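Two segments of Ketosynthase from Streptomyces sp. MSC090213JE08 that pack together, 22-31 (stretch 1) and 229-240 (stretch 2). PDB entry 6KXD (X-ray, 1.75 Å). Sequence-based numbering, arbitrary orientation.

Stretch 1 (22-31) ITGWSAVSPY
Stretch 2, residues 229-240: LGEGCGLFLVEQ

What ties these two distant segments together? Most of the hydrogen bonds are backbone pairs between two antiparallel strands, 22-29 and 232-240, whose N-to-C directions differ by 166° and whose axes approach to 4.5 Å, but the shortest joins two side chains: the T23 hydroxyl, with chi1 p, donates from OG1 to the carboxylate oxygen E239 OE1 at 2.7 Å. E239 leaves its backbone sideways, but chi1 m and chi2 t bring its carboxylate nearer the first strand, while OE2 is bonded elsewhere in the structure.

How do the backbones bond? V28 and C233 bond reciprocally, V28 N to C233 O and C233 N to V28 O each 2.8 Å. S26 and L235 do the same, with S26 N to L235 O 2.8 Å and L235 N to S26 O 2.9 Å. Farther along, L237 N gives to G24 O at 2.8 Å, but the return bond to L237 O comes from T23 N, also 2.8 Å, and the regular alternation is disturbed there. T23 has phi/psi of -116/4, far from the extended values of its neighbours, and G24 N is left buried without a partner.

How is the register set between the bonded pairs? I22 faces V238, W25 faces F236 and A27 faces G234 as non-hydrogen-bonded pairs, with CA-CA separations of 4.5, 4.3 and 4.3 Å, against 5.2 Å for both S26-L235 and V28-C233. In these narrow pairs CA-H groups point at carbonyls across the gap: W25 CA lies 3.1 Å from L235 O, A27 CA 3.1 Å from C233 O, and F236 CA 3.3 Å from G24 O.

Which side chains meet on the sheet? I22, W25, A27, F236 and V238 share one face. F236 (chi1 m, chi2 -75°) puts CD1 3.5 Å from W25 CB and 4.1 Å from I22 CG2; I22 (m, t) also sets CG1 4.2 Å from V238 CG2 (V238 chi1 t). The end of W25, chi1 p and chi2 -79°, leads away. S26 (t), V28 (t), C233 (t), L235 (m, t) and L237 (t, m) lie on the other face.

How does the contact finish where the strands end? Just after the first strand, P30 turns away at phi/psi -63/-10, its CD 3.1 Å from E231 O. G232, which starts the second strand at 142/-158, has its CA 3.2 Å from V28 O; a CB there would clash with that oxygen and jam against the preceding carbonyl, so glycine fits this close passage.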

# COMPACT_ATOMS: atom_id res chain seq x y z
N ILE B 22 2.12 -19.50 10.67
CA ILE B 22 2.96 -19.59 9.56
C ILE B 22 3.26 -21.07 9.31
O ILE B 22 3.79 -21.73 10.20
CB ILE B 22 4.26 -18.83 9.81
CG1 ILE B 22 3.99 -17.34 10.01
CG2 ILE B 22 5.22 -19.13 8.70
CD1 ILE B 22 5.26 -16.58 10.42
N THR B 23 2.99 -21.55 8.09
CA THR B 23 3.18 -22.99 7.76
C THR B 23 4.25 -23.17 6.70
O THR B 23 4.55 -24.30 6.32
CB THR B 23 1.85 -23.60 7.33
OG1 THR B 23 1.53 -22.94 6.10
CG2 THR B 23 0.77 -23.40 8.36
N GLY B 24 4.90 -22.07 6.30
CA GLY B 24 5.94 -22.16 5.34
C GLY B 24 6.58 -20.80 5.14
O GLY B 24 5.97 -19.79 5.45
N TRP B 25 7.79 -20.82 4.61
CA TRP B 25 8.49 -19.60 4.31
C TRP B 25 9.51 -19.82 3.23
O TRP B 25 9.91 -20.95 2.90
CB TRP B 25 9.13 -19.02 5.55
CG TRP B 25 10.18 -19.85 6.19
CD1 TRP B 25 10.02 -20.93 7.00
CD2 TRP B 25 11.59 -19.65 6.06
NE1 TRP B 25 11.23 -21.39 7.42
CE2 TRP B 25 12.22 -20.65 6.85
CE3 TRP B 25 12.39 -18.73 5.38
CZ2 TRP B 25 13.60 -20.74 6.95
CZ3 TRP B 25 13.76 -18.83 5.47
CH2 TRP B 25 14.35 -19.83 6.25
N SER B 26 9.92 -18.69 2.68
CA SER B 26 10.87 -18.66 1.67
C SER B 26 11.62 -17.35 1.77
O SER B 26 11.12 -16.39 2.36
CB SER B 26 10.21 -18.79 0.33
OG SER B 26 11.22 -19.07 -0.64
N ALA B 27 12.80 -17.34 1.19
CA ALA B 27 13.62 -16.17 1.19
C ALA B 27 14.59 -16.22 0.03
O ALA B 27 15.11 -17.26 -0.36
CB ALA B 27 14.38 -16.03 2.48
N VAL B 28 14.83 -15.04 -0.51
CA VAL B 28 15.88 -14.81 -1.40
C VAL B 28 16.60 -13.63 -0.76
O VAL B 28 15.98 -12.63 -0.45
CB VAL B 28 15.39 -14.45 -2.82
CG1 VAL B 28 16.55 -14.12 -3.73
CG2 VAL B 28 14.50 -15.53 -3.41
N SER B 29 17.86 -13.82 -0.47
CA SER B 29 18.50 -12.94 0.45
C SER B 29 19.99 -12.84 0.15
O SER B 29 20.51 -13.54 -0.71
CB SER B 29 18.26 -13.46 1.85
OG SER B 29 19.16 -14.53 2.09
N PRO B 30 20.73 -11.97 0.87
CA PRO B 30 22.17 -11.91 0.67
C PRO B 30 22.90 -13.21 1.02
O PRO B 30 24.04 -13.33 0.64
CB PRO B 30 22.62 -10.75 1.58
CG PRO B 30 21.36 -9.91 1.72
CD PRO B 30 20.24 -10.92 1.78
N TYR B 31 22.20 -14.17 1.66
CA TYR B 31 22.69 -15.51 1.89
C TYR B 31 22.57 -16.39 0.65
O TYR B 31 23.25 -17.38 0.60
CB TYR B 31 21.93 -16.19 3.03
CG TYR B 31 22.31 -15.60 4.36
CD1 TYR B 31 23.65 -15.40 4.66
CD2 TYR B 31 21.37 -15.28 5.31
CE1 TYR B 31 24.04 -14.87 5.87
CE2 TYR B 31 21.74 -14.75 6.55
CZ TYR B 31 23.09 -14.55 6.82
OH TYR B 31 23.54 -14.02 8.00
N LEU B 229 23.97 -1.77 2.53
CA LEU B 229 22.59 -2.04 2.08
C LEU B 229 22.52 -3.49 1.59
O LEU B 229 23.42 -3.98 0.92
CB LEU B 229 22.23 -1.08 0.95
CG LEU B 229 22.08 0.38 1.38
CD1 LEU B 229 21.89 1.28 0.18
CD2 LEU B 229 20.91 0.52 2.36
N GLY B 230 21.39 -4.11 1.90
CA GLY B 230 21.09 -5.45 1.45
C GLY B 230 19.79 -5.45 0.68
O GLY B 230 19.17 -4.41 0.40
N GLU B 231 19.40 -6.65 0.28
CA GLU B 231 18.23 -6.74 -0.52
C GLU B 231 17.65 -8.14 -0.35
O GLU B 231 18.33 -9.09 0.07
CB GLU B 231 18.56 -6.48 -1.99
CG GLU B 231 19.52 -7.50 -2.54
CD GLU B 231 19.65 -7.55 -4.07
OE1 GLU B 231 18.89 -6.86 -4.74
OE2 GLU B 231 20.52 -8.30 -4.56
N GLY B 232 16.44 -8.29 -0.86
CA GLY B 232 15.91 -9.53 -1.10
C GLY B 232 14.43 -9.56 -0.80
O GLY B 232 13.75 -8.53 -0.76
N CYS B 233 13.93 -10.76 -0.55
CA CYS B 233 12.52 -10.95 -0.26
C CYS B 233 12.35 -12.13 0.68
O CYS B 233 12.94 -13.18 0.50
CB CYS B 233 11.72 -11.22 -1.53
SG CYS B 233 9.97 -11.63 -1.29
N GLY B 234 11.51 -11.95 1.69
CA GLY B 234 11.06 -13.01 2.54
C GLY B 234 9.57 -13.11 2.45
O GLY B 234 8.89 -12.06 2.41
N LEU B 235 9.05 -14.36 2.37
CA LEU B 235 7.65 -14.64 2.28
C LEU B 235 7.26 -15.79 3.19
O LEU B 235 8.09 -16.71 3.41
CB LEU B 235 7.26 -15.09 0.87
CG LEU B 235 7.44 -14.09 -0.27
CD1 LEU B 235 7.07 -14.78 -1.57
CD2 LEU B 235 6.56 -12.86 -0.05
N PHE B 236 6.04 -15.69 3.70
CA PHE B 236 5.42 -16.64 4.60
C PHE B 236 4.10 -17.10 4.05
O PHE B 236 3.33 -16.31 3.47
CB PHE B 236 5.19 -16.01 5.97
CG PHE B 236 6.46 -15.39 6.43
CD1 PHE B 236 7.50 -16.19 6.89
CD2 PHE B 236 6.64 -14.03 6.30
CE1 PHE B 236 8.70 -15.62 7.27
CE2 PHE B 236 7.87 -13.46 6.61
CZ PHE B 236 8.89 -14.27 7.10
N LEU B 237 3.84 -18.40 4.23
CA LEU B 237 2.53 -18.89 3.99
C LEU B 237 1.82 -18.88 5.35
O LEU B 237 2.30 -19.51 6.31
CB LEU B 237 2.66 -20.28 3.36
CG LEU B 237 1.37 -20.80 2.70
CD1 LEU B 237 0.27 -20.93 3.69
CD2 LEU B 237 0.94 -19.86 1.59
N VAL B 238 0.74 -18.11 5.47
CA VAL B 238 -0.04 -17.99 6.68
C VAL B 238 -1.42 -18.64 6.50
O VAL B 238 -2.09 -18.42 5.50
CB VAL B 238 -0.18 -16.51 7.10
CG1 VAL B 238 -1.01 -16.34 8.35
CG2 VAL B 238 1.20 -15.88 7.26
N GLU B 239 -1.84 -19.39 7.51
CA GLU B 239 -3.13 -20.10 7.52
C GLU B 239 -3.77 -19.90 8.89
O GLU B 239 -3.13 -19.39 9.81
CB GLU B 239 -2.93 -21.59 7.25
CG GLU B 239 -1.93 -21.87 6.17
CD GLU B 239 -1.97 -23.30 5.68
OE1 GLU B 239 -0.91 -23.88 5.46
OE2 GLU B 239 -3.12 -23.81 5.52
N GLN B 240 -5.05 -20.26 9.00
CA GLN B 240 -5.76 -20.28 10.26
C GLN B 240 -5.39 -21.59 10.94
O GLN B 240 -5.27 -22.65 10.27
CB GLN B 240 -7.26 -20.14 10.03
CG GLN B 240 -7.64 -18.96 9.15
CD GLN B 240 -8.17 -17.80 9.95
OE1 GLN B 240 -7.44 -17.10 10.66
NE2 GLN B 240 -9.47 -17.59 9.82